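Side-chain contacts in spore cortex-lytic enzyme (PDB 6TCI), which probably acts as an N-acetylmuramyl-L-alanine amidase in spore cortex hydrolysis during germination, here represented by its N-terminal putative peptidoglycan-binding domain: residues A[5-10]-A[14-19]; A[22-27]-A[31-36]; A[43-48]-A[62-67]. All blocks are in the same frame, centred on the assembly; numbering follows the deposited sequence.

Contact 1. Residues A[5-10]-A[14-19]; sequences QVIQRG and EDVIEL
I7 reaches from the loop 5-10 across to the start of helix 14-25 and meets three side chains there: D15, V16 and L19. Its two branches divide the work. The longer branch extends fully (chi2 176°) and runs at a slant over D15. CD1 at its end touches the methylene CB of D15 at 3.8 Å. The same methyl also lies 3.8 Å from the carbonyl O of D15, so it rests against the first turn of the helix.

The shorter branch serves the other two partners. With chi1 at -39°, CG1 sits beside the backbone N of I7 and CG2 points anti to it. CG2 touches two methyls of the helix. V16 CG2 is 3.9 Å from it and comes from a side chain set at an angle to I7. L19 CD2 is also 3.9 Å from I7 CG2, but the leucine and isoleucine side chains run past each other in opposite directions. V16 and L19 stand about one turn apart on the helix.

Of the D15 side chain, it is the methylene CB that I7 touches. Its carboxylate turns to the N-terminal segment, where OD2 is hydrogen-bonded to the hydroxyl of S3. The I7 backbone is itself hydrogen-bonded to A60, and its side chain also packs on F2 and on K65 of helix 62-71. L19 touches L68 of that helix as well. The contact sets one side chain of the loop, I7, into the interior of the three-helix peptidoglycan-binding domain.

No hydrogen bond joins the two segments. They are held by methyl and methylene packing round one buried isoleucine. The D15 carboxylate, hydrogen-bonded to S3, lies at the partly exposed edge, which probably keeps the charge out of the apolar centre.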
loop_
_atom_site.group_PDB
_atom_site.type_symbol
_atom_site.label_atom_id
_atom_site.label_comp_id
_atom_site.label_asym_id
_atom_site.label_seq_id
_atom_site.Cartn_x
_atom_site.Cartn_y
_atom_site.Cartn_z
ATOM N N GLN A 5 -10.514 1.027 7.194
ATOM C CA GLN A 5 -10.016 2.392 7.299
ATOM C C GLN A 5 -9.052 2.679 6.158
ATOM O O GLN A 5 -8.268 1.814 5.758
ATOM C CB GLN A 5 -9.297 2.605 8.631
ATOM C CG GLN A 5 -10.136 2.237 9.836
ATOM C CD GLN A 5 -11.337 3.144 9.990
ATOM O OE1 GLN A 5 -11.229 4.247 10.525
ATOM N NE2 GLN A 5 -12.494 2.687 9.512
ATOM N N VAL A 6 -9.121 3.902 5.631
ATOM C CA VAL A 6 -8.198 4.317 4.582
ATOM C C VAL A 6 -6.789 4.373 5.153
ATOM O O VAL A 6 -6.564 4.933 6.233
ATOM C CB VAL A 6 -8.620 5.688 4.026
ATOM C CG1 VAL A 6 -7.555 6.250 3.095
ATOM C CG2 VAL A 6 -9.959 5.591 3.298
ATOM N N ILE A 7 -5.826 3.794 4.429
ATOM C CA ILE A 7 -4.426 3.799 4.843
ATOM C C ILE A 7 -3.733 4.948 4.134
ATOM O O ILE A 7 -3.730 5.010 2.897
ATOM C CB ILE A 7 -3.729 2.471 4.513
ATOM C CG1 ILE A 7 -4.643 1.271 4.763
ATOM C CG2 ILE A 7 -2.436 2.341 5.311
ATOM C CD1 ILE A 7 -4.002 -0.046 4.341
ATOM N N GLN A 8 -3.131 5.854 4.902
ATOM C CA GLN A 8 -2.501 7.018 4.299
ATOM C C GLN A 8 -1.296 7.435 5.123
ATOM O O GLN A 8 -1.053 6.922 6.217
ATOM C CB GLN A 8 -3.483 8.178 4.163
ATOM C CG GLN A 8 -3.916 8.732 5.486
ATOM C CD GLN A 8 -4.642 10.045 5.325
ATOM O OE1 GLN A 8 -5.813 10.162 5.670
ATOM N NE2 GLN A 8 -3.947 11.042 4.788
ATOM N N ARG A 9 -0.566 8.403 4.582
ATOM C CA ARG A 9 0.612 8.957 5.227
ATOM C C ARG A 9 0.338 9.304 6.685
ATOM O O ARG A 9 -0.694 9.899 7.018
ATOM C CB ARG A 9 1.010 10.201 4.446
ATOM C CG ARG A 9 1.942 11.123 5.138
ATOM C CD ARG A 9 2.008 12.399 4.358
ATOM N NE ARG A 9 3.148 13.177 4.766
ATOM C CZ ARG A 9 3.570 14.229 4.083
ATOM N NH1 ARG A 9 2.916 14.587 2.986
ATOM N NH2 ARG A 9 4.623 14.912 4.495
ATOM N N GLY A 10 1.273 8.916 7.558
ATOM C CA GLY A 10 1.149 9.141 8.979
ATOM C C GLY A 10 0.579 7.973 9.749
ATOM O O GLY A 10 0.733 7.917 10.975
ATOM N N GLU A 14 -0.923 -2.331 12.010
ATOM C CA GLU A 14 -1.088 -3.585 11.277
ATOM C C GLU A 14 -1.451 -3.368 9.812
ATOM O O GLU A 14 -0.946 -4.089 8.944
ATOM C CB GLU A 14 -2.106 -4.475 11.990
ATOM C CG GLU A 14 -1.613 -4.971 13.337
ATOM C CD GLU A 14 -1.658 -6.477 13.457
ATOM O OE1 GLU A 14 -2.721 -7.009 13.842
ATOM O OE2 GLU A 14 -0.629 -7.127 13.177
ATOM N N ASP A 15 -2.339 -2.411 9.510
ATOM C CA ASP A 15 -2.694 -2.166 8.112
ATOM C C ASP A 15 -1.478 -1.731 7.313
ATOM O O ASP A 15 -1.325 -2.110 6.149
ATOM C CB ASP A 15 -3.760 -1.074 7.999
ATOM C CG ASP A 15 -5.177 -1.598 8.130
ATOM O OD1 ASP A 15 -5.392 -2.829 8.106
ATOM O OD2 ASP A 15 -6.093 -0.753 8.251
ATOM N N VAL A 16 -0.608 -0.916 7.919
ATOM C CA VAL A 16 0.578 -0.441 7.213
ATOM C C VAL A 16 1.578 -1.571 6.999
ATOM O O VAL A 16 2.214 -1.658 5.940
ATOM C CB VAL A 16 1.202 0.756 7.949
ATOM C CG1 VAL A 16 2.438 1.251 7.210
ATOM C CG2 VAL A 16 0.186 1.871 8.101
ATOM N N ILE A 17 1.762 -2.432 8.007
ATOM C CA ILE A 17 2.620 -3.606 7.839
ATOM C C ILE A 17 2.153 -4.452 6.661
ATOM O O ILE A 17 2.953 -4.851 5.809
ATOM C CB ILE A 17 2.684 -4.432 9.136
ATOM C CG1 ILE A 17 3.335 -3.630 10.257
ATOM C CG2 ILE A 17 3.474 -5.712 8.904
ATOM C CD1 ILE A 17 3.146 -4.234 11.621
ATOM N N GLU A 18 0.850 -4.752 6.601
ATOM C CA GLU A 18 0.357 -5.563 5.489
ATOM C C GLU A 18 0.494 -4.830 4.161
ATOM O O GLU A 18 0.862 -5.440 3.147
ATOM C CB GLU A 18 -1.088 -6.000 5.718
ATOM C CG GLU A 18 -1.653 -6.773 4.541
ATOM C CD GLU A 18 -2.973 -7.444 4.837
ATOM O OE1 GLU A 18 -3.343 -7.546 6.027
ATOM O OE2 GLU A 18 -3.644 -7.859 3.865
ATOM N N LEU A 19 0.215 -3.522 4.147
ATOM C CA LEU A 19 0.354 -2.739 2.922
ATOM C C LEU A 19 1.795 -2.764 2.416
ATOM O O LEU A 19 2.049 -3.028 1.232
ATOM C CB LEU A 19 -0.094 -1.300 3.173
ATOM C CG LEU A 19 0.111 -0.339 1.994
ATOM C CD1 LEU A 19 -0.874 -0.654 0.907
ATOM C CD2 LEU A 19 -0.056 1.106 2.443
#

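Contact 2. Residues A[22-27]-A[31-36]; sequences RLKYNG and GKVDGV
K24, on the last turn of helix 14-25, meets G31 and V33 in the loop that leads to helix 39-51. G27 closes the end of the helix in a Schellman motif. It adopts a positive phi there, and its N bonds to K24 O. The loop then doubles back beside the helix.

G31 comes first and offers its backbone carbonyl. K24 NZ donates to G31 O at 3.0 Å. The C=O...N angle is 149° and the donor is tilted 16° from the carbonyl plane. The lysine stem is extended near the backbone but bends at both chi3 and chi4. These two bends turn the ammonium group to the loop. NZ also bonds to the carbonyl of Y29, so two backbone oxygens of the connecting loop share one lysine.

K32 follows, its CB directed away from the helix. Its carbonyl is hydrogen-bonded to the hydroxyl of Y29.

V33 turns back to the helix. Its CG2 touches K24 CE at 3.8 Å, so the methylene beside the charge has an apolar neighbour. The valine also packs on I17, Q20 and S21 of the same helix.

D34 opens an Asx turn that carries the chain through G35, at positive phi, to V36. Q20 supports this turn: its amide NE2 bonds to D34 OD1, and its OE1 accepts from G35 N. Within the turn V36 N donates to D34 OD1 at 3.0 Å, from above the carboxylate plane, with an N-H...O angle of 165°.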
loop_
_atom_site.group_PDB
_atom_site.type_symbol
_atom_site.label_atom_id
_atom_site.label_comp_id
_atom_site.label_asym_id
_atom_site.label_seq_id
_atom_site.Cartn_x
_atom_site.Cartn_y
_atom_site.Cartn_z
ATOM N N ARG A 22 2.678 -6.369 1.153
ATOM C CA ARG A 22 2.121 -6.694 -0.159
ATOM C C ARG A 22 2.819 -5.905 -1.260
ATOM O O ARG A 22 3.123 -6.453 -2.328
ATOM C CB ARG A 22 0.616 -6.440 -0.181
ATOM C CG ARG A 22 -0.181 -7.476 0.598
ATOM C CD ARG A 22 -1.680 -7.261 0.443
ATOM N NE ARG A 22 -2.483 -8.151 1.285
ATOM C CZ ARG A 22 -2.884 -9.369 0.931
ATOM N NH1 ARG A 22 -2.554 -9.877 -0.257
ATOM N NH2 ARG A 22 -3.629 -10.082 1.766
ATOM N N LEU A 23 3.093 -4.619 -1.018
ATOM C CA LEU A 23 3.805 -3.826 -2.014
ATOM C C LEU A 23 5.215 -4.361 -2.235
ATOM O O LEU A 23 5.736 -4.300 -3.350
ATOM C CB LEU A 23 3.845 -2.353 -1.603
ATOM C CG LEU A 23 2.529 -1.577 -1.669
ATOM C CD1 LEU A 23 2.681 -0.221 -1.009
ATOM C CD2 LEU A 23 2.086 -1.399 -3.105
ATOM N N LYS A 24 5.856 -4.870 -1.180
ATOM C CA LYS A 24 7.182 -5.456 -1.345
ATOM C C LYS A 24 7.113 -6.727 -2.180
ATOM O O LYS A 24 7.926 -6.925 -3.092
ATOM C CB LYS A 24 7.806 -5.735 0.020
ATOM C CG LYS A 24 9.142 -6.463 -0.060
ATOM C CD LYS A 24 9.785 -6.574 1.310
ATOM C CE LYS A 24 10.254 -5.223 1.808
ATOM N NZ LYS A 24 11.316 -4.660 0.926
ATOM N N TYR A 25 6.133 -7.589 -1.891
ATOM C CA TYR A 25 5.973 -8.829 -2.645
ATOM C C TYR A 25 5.763 -8.553 -4.126
ATOM O O TYR A 25 6.221 -9.326 -4.978
ATOM C CB TYR A 25 4.786 -9.607 -2.070
ATOM C CG TYR A 25 4.692 -11.045 -2.531
ATOM C CD1 TYR A 25 5.513 -12.023 -1.990
ATOM C CD2 TYR A 25 3.768 -11.425 -3.498
ATOM C CE1 TYR A 25 5.420 -13.331 -2.395
ATOM C CE2 TYR A 25 3.674 -12.738 -3.918
ATOM C CZ TYR A 25 4.503 -13.688 -3.358
ATOM O OH TYR A 25 4.427 -15.003 -3.761
ATOM N N ASN A 26 5.081 -7.458 -4.446
ATOM C CA ASN A 26 4.824 -7.054 -5.819
ATOM C C ASN A 26 5.978 -6.275 -6.444
ATOM O O ASN A 26 5.913 -5.959 -7.636
ATOM C CB ASN A 26 3.523 -6.240 -5.904
ATOM C CG ASN A 26 2.301 -7.117 -6.106
ATOM O OD1 ASN A 26 2.150 -7.748 -7.145
ATOM N ND2 ASN A 26 1.404 -7.130 -5.128
ATOM N N GLY A 27 7.020 -5.948 -5.679
ATOM C CA GLY A 27 8.194 -5.278 -6.211
ATOM C C GLY A 27 8.151 -3.767 -6.194
ATOM O O GLY A 27 8.940 -3.132 -6.905
ATOM N N GLY A 31 12.006 -0.630 0.983
ATOM C CA GLY A 31 12.577 -0.404 2.292
ATOM C C GLY A 31 12.227 -1.489 3.292
ATOM O O GLY A 31 11.693 -2.551 2.964
ATOM N N LYS A 32 12.555 -1.208 4.550
ATOM C CA LYS A 32 12.239 -2.124 5.633
ATOM C C LYS A 32 10.753 -2.026 5.940
ATOM O O LYS A 32 10.201 -0.922 6.033
ATOM C CB LYS A 32 13.046 -1.768 6.882
ATOM C CG LYS A 32 12.964 -2.806 7.987
ATOM N N VAL A 33 10.100 -3.176 6.080
ATOM C CA VAL A 33 8.719 -3.183 6.542
ATOM C C VAL A 33 8.734 -2.787 8.008
ATOM O O VAL A 33 9.095 -3.590 8.876
ATOM C CB VAL A 33 8.036 -4.543 6.315
ATOM C CG1 VAL A 33 6.646 -4.536 6.930
ATOM C CG2 VAL A 33 7.968 -4.856 4.825
ATOM N N ASP A 34 8.371 -1.537 8.293
ATOM C CA ASP A 34 8.403 -1.021 9.650
ATOM C C ASP A 34 7.034 -0.629 10.181
ATOM O O ASP A 34 6.930 -0.255 11.355
ATOM C CB ASP A 34 9.386 0.152 9.771
ATOM C CG ASP A 34 9.023 1.330 8.874
ATOM O OD1 ASP A 34 7.943 1.319 8.248
ATOM O OD2 ASP A 34 9.833 2.277 8.791
ATOM N N GLY A 35 5.989 -0.696 9.360
ATOM C CA GLY A 35 4.666 -0.341 9.829
ATOM C C GLY A 35 4.404 1.140 9.991
ATOM O O GLY A 35 3.407 1.505 10.611
ATOM N N VAL A 36 5.253 2.006 9.440
ATOM C CA VAL A 36 5.064 3.454 9.503
ATOM C C VAL A 36 4.951 3.981 8.076
ATOM O O VAL A 36 5.856 3.769 7.261
ATOM C CB VAL A 36 6.211 4.148 10.257
ATOM C CG1 VAL A 36 6.008 5.654 10.274
ATOM C CG2 VAL A 36 6.305 3.613 11.674
#

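Contact 3. Residues A[43-48]-A[62-67]; sequences WALRNF and AKTKQM
F48 and L45 of helix 39-51 face T64 and M67 of helix 62-71. The far end of the F48 ring, CZ, lies 3.8 Å from M67 CG. The ring and the methionine side chain cross obliquely. CZ is also 3.9 Å from the backbone C of M67, so the ring end also rests against the main chain of the second helix. The carbonyl O of M67 lies in the ring plane, at the edge. Methionine touches with the base of its side chain. Its chain is bent at chi2 and chi3, which leads the sulfur and terminal methyl away from the ring.

The second pair is L45 and T64. L45 CD1 meets T64 CG2 at 3.7 Å, with the side chains at a slant. The threonine is turned so that its methyl lies anti to the backbone N (chi1 -67° for OG1). This presents CG2 to the leucine, while OG1 is hydrogen-bonded to NE2 of Q49, on helix 39-51.

The helix segments set this spacing. They run nearly perpendicular, at 82°, with their axes 11.8 Å apart at closest approach. Side chains therefore bridge the gap. Outside this shell, L23 of helix 14-25 packs on both L45 and F48. The F48 ring stacks with F52 and also touches L68 and A71. All three helices of the peptidoglycan-binding fold thus meet round F48.

Between the two segments the contact is apolar, with no hydrogen bond. The hydroxyl of buried T64 is satisfied by Q49 beside the packed methyls. The carbonyl O of M67 facing the ring rim is consistent with a mild electrostatic attraction to the ring's C-H groups.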
loop_
_atom_site.group_PDB
_atom_site.type_symbol
_atom_site.label_atom_id
_atom_site.label_comp_id
_atom_site.label_asym_id
_atom_site.label_seq_id
_atom_site.Cartn_x
_atom_site.Cartn_y
_atom_site.Cartn_z
ATOM N N TRP A 43 5.468 6.581 -2.085
ATOM C CA TRP A 43 6.040 6.368 -3.412
ATOM C C TRP A 43 5.666 4.995 -3.966
ATOM O O TRP A 43 5.179 4.878 -5.099
ATOM C CB TRP A 43 7.557 6.522 -3.298
ATOM C CG TRP A 43 8.356 6.237 -4.533
ATOM C CD1 TRP A 43 9.240 5.214 -4.707
ATOM C CD2 TRP A 43 8.392 7.008 -5.740
ATOM N NE1 TRP A 43 9.808 5.282 -5.954
ATOM C CE2 TRP A 43 9.302 6.373 -6.612
ATOM C CE3 TRP A 43 7.729 8.157 -6.178
ATOM C CZ2 TRP A 43 9.577 6.858 -7.891
ATOM C CZ3 TRP A 43 7.999 8.633 -7.454
ATOM C CH2 TRP A 43 8.917 7.985 -8.291
ATOM N N ALA A 44 5.898 3.941 -3.179
ATOM C CA ALA A 44 5.566 2.590 -3.625
ATOM C C ALA A 44 4.089 2.468 -3.966
ATOM O O ALA A 44 3.724 1.855 -4.974
ATOM C CB ALA A 44 5.931 1.577 -2.540
ATOM N N LEU A 45 3.220 3.031 -3.121
ATOM C CA LEU A 45 1.789 2.886 -3.349
ATOM C C LEU A 45 1.350 3.628 -4.600
ATOM O O LEU A 45 0.547 3.107 -5.382
ATOM C CB LEU A 45 1.004 3.363 -2.123
ATOM C CG LEU A 45 -0.523 3.267 -2.246
ATOM C CD1 LEU A 45 -0.991 1.846 -2.552
ATOM C CD2 LEU A 45 -1.217 3.824 -0.996
ATOM N N ARG A 46 1.883 4.832 -4.823
ATOM C CA ARG A 46 1.540 5.554 -6.045
ATOM C C ARG A 46 2.010 4.806 -7.291
ATOM O O ARG A 46 1.299 4.768 -8.301
ATOM C CB ARG A 46 2.096 6.975 -5.989
ATOM C CG ARG A 46 1.381 7.832 -4.972
ATOM C CD ARG A 46 2.064 9.171 -4.828
ATOM N NE ARG A 46 2.120 9.862 -6.110
ATOM C CZ ARG A 46 1.239 10.778 -6.504
ATOM N NH1 ARG A 46 0.243 11.148 -5.706
ATOM N NH2 ARG A 46 1.350 11.318 -7.703
ATOM N N ASN A 47 3.201 4.203 -7.241
ATOM C CA ASN A 47 3.673 3.436 -8.394
ATOM C C ASN A 47 2.806 2.207 -8.627
ATOM O O ASN A 47 2.554 1.826 -9.778
ATOM C CB ASN A 47 5.131 3.036 -8.187
ATOM C CG ASN A 47 6.069 4.204 -8.352
ATOM O OD1 ASN A 47 5.774 5.144 -9.091
ATOM N ND2 ASN A 47 7.198 4.163 -7.658
ATOM N N PHE A 48 2.344 1.571 -7.546
ATOM C CA PHE A 48 1.410 0.461 -7.685
ATOM C C PHE A 48 0.110 0.926 -8.329
ATOM O O PHE A 48 -0.408 0.280 -9.247
ATOM C CB PHE A 48 1.127 -0.165 -6.318
ATOM C CG PHE A 48 0.014 -1.162 -6.347
ATOM C CD1 PHE A 48 0.259 -2.466 -6.741
ATOM C CD2 PHE A 48 -1.280 -0.797 -6.025
ATOM C CE1 PHE A 48 -0.755 -3.392 -6.805
ATOM C CE2 PHE A 48 -2.306 -1.730 -6.082
ATOM C CZ PHE A 48 -2.036 -3.027 -6.479
ATOM N N ALA A 62 -10.822 1.415 -0.450
ATOM C CA ALA A 62 -11.347 0.080 -0.745
ATOM C C ALA A 62 -10.847 -0.449 -2.086
ATOM O O ALA A 62 -10.403 -1.600 -2.184
ATOM C CB ALA A 62 -12.877 0.093 -0.707
ATOM N N LYS A 63 -10.885 0.379 -3.133
ATOM C CA LYS A 63 -10.539 -0.122 -4.461
ATOM C C LYS A 63 -9.053 -0.445 -4.569
ATOM O O LYS A 63 -8.668 -1.447 -5.191
ATOM C CB LYS A 63 -10.975 0.875 -5.532
ATOM C CG LYS A 63 -12.443 0.732 -5.927
ATOM C CD LYS A 63 -13.095 2.078 -6.185
ATOM N N THR A 64 -8.203 0.377 -3.954
ATOM C CA THR A 64 -6.769 0.110 -3.977
ATOM C C THR A 64 -6.433 -1.134 -3.166
ATOM O O THR A 64 -5.629 -1.968 -3.602
ATOM C CB THR A 64 -6.003 1.327 -3.455
ATOM O OG1 THR A 64 -6.156 2.410 -4.378
ATOM C CG2 THR A 64 -4.515 1.017 -3.333
ATOM N N LYS A 65 -7.023 -1.273 -1.976
ATOM C CA LYS A 65 -6.784 -2.480 -1.185
ATOM C C LYS A 65 -7.231 -3.726 -1.934
ATOM O O LYS A 65 -6.525 -4.743 -1.941
ATOM C CB LYS A 65 -7.535 -2.408 0.140
ATOM C CG LYS A 65 -7.002 -1.388 1.115
ATOM C CD LYS A 65 -8.023 -1.193 2.209
ATOM C CE LYS A 65 -7.637 -0.111 3.177
ATOM N NZ LYS A 65 -8.722 0.069 4.183
ATOM N N GLN A 66 -8.414 -3.674 -2.551
ATOM C CA GLN A 66 -8.913 -4.840 -3.271
ATOM C C GLN A 66 -7.989 -5.209 -4.421
ATOM O O GLN A 66 -7.727 -6.396 -4.661
ATOM C CB GLN A 66 -10.331 -4.578 -3.773
ATOM C CG GLN A 66 -11.373 -4.618 -2.665
ATOM C CD GLN A 66 -12.646 -3.883 -3.026
ATOM O OE1 GLN A 66 -12.890 -3.574 -4.195
ATOM N NE2 GLN A 66 -13.465 -3.588 -2.019
ATOM N N MET A 67 -7.469 -4.202 -5.129
ATOM C CA MET A 67 -6.534 -4.470 -6.215
ATOM C C MET A 67 -5.231 -5.063 -5.690
ATOM O O MET A 67 -4.661 -5.964 -6.312
ATOM C CB MET A 67 -6.267 -3.182 -6.991
ATOM C CG MET A 67 -5.377 -3.363 -8.206
ATOM S SD MET A 67 -6.234 -4.130 -9.593
ATOM C CE MET A 67 -7.362 -2.821 -10.054
#

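Contacts 1 and 3 are buried; contact 2 lies at the surface. Helix 14-25 serves contacts 1 and 2, its start receiving the N-terminal loop and its last turns the loop that follows it. Contact 3 instead joins the other two helices. The chemistry follows depth: apolar carbons, the F48 ring among them, do the work in 5-10/14-19 and 43-48/62-67, whereas 22-27/31-36 combines a lysine-to-carbonyl hydrogen bond with a small apolar touch. The contacts also touch one another. V16 CG1 packs on G35, L19 CD1 lies near L45 CD1, and L23 of segment 22-27 reaches F48, so neighbouring contacts pack directly on one another.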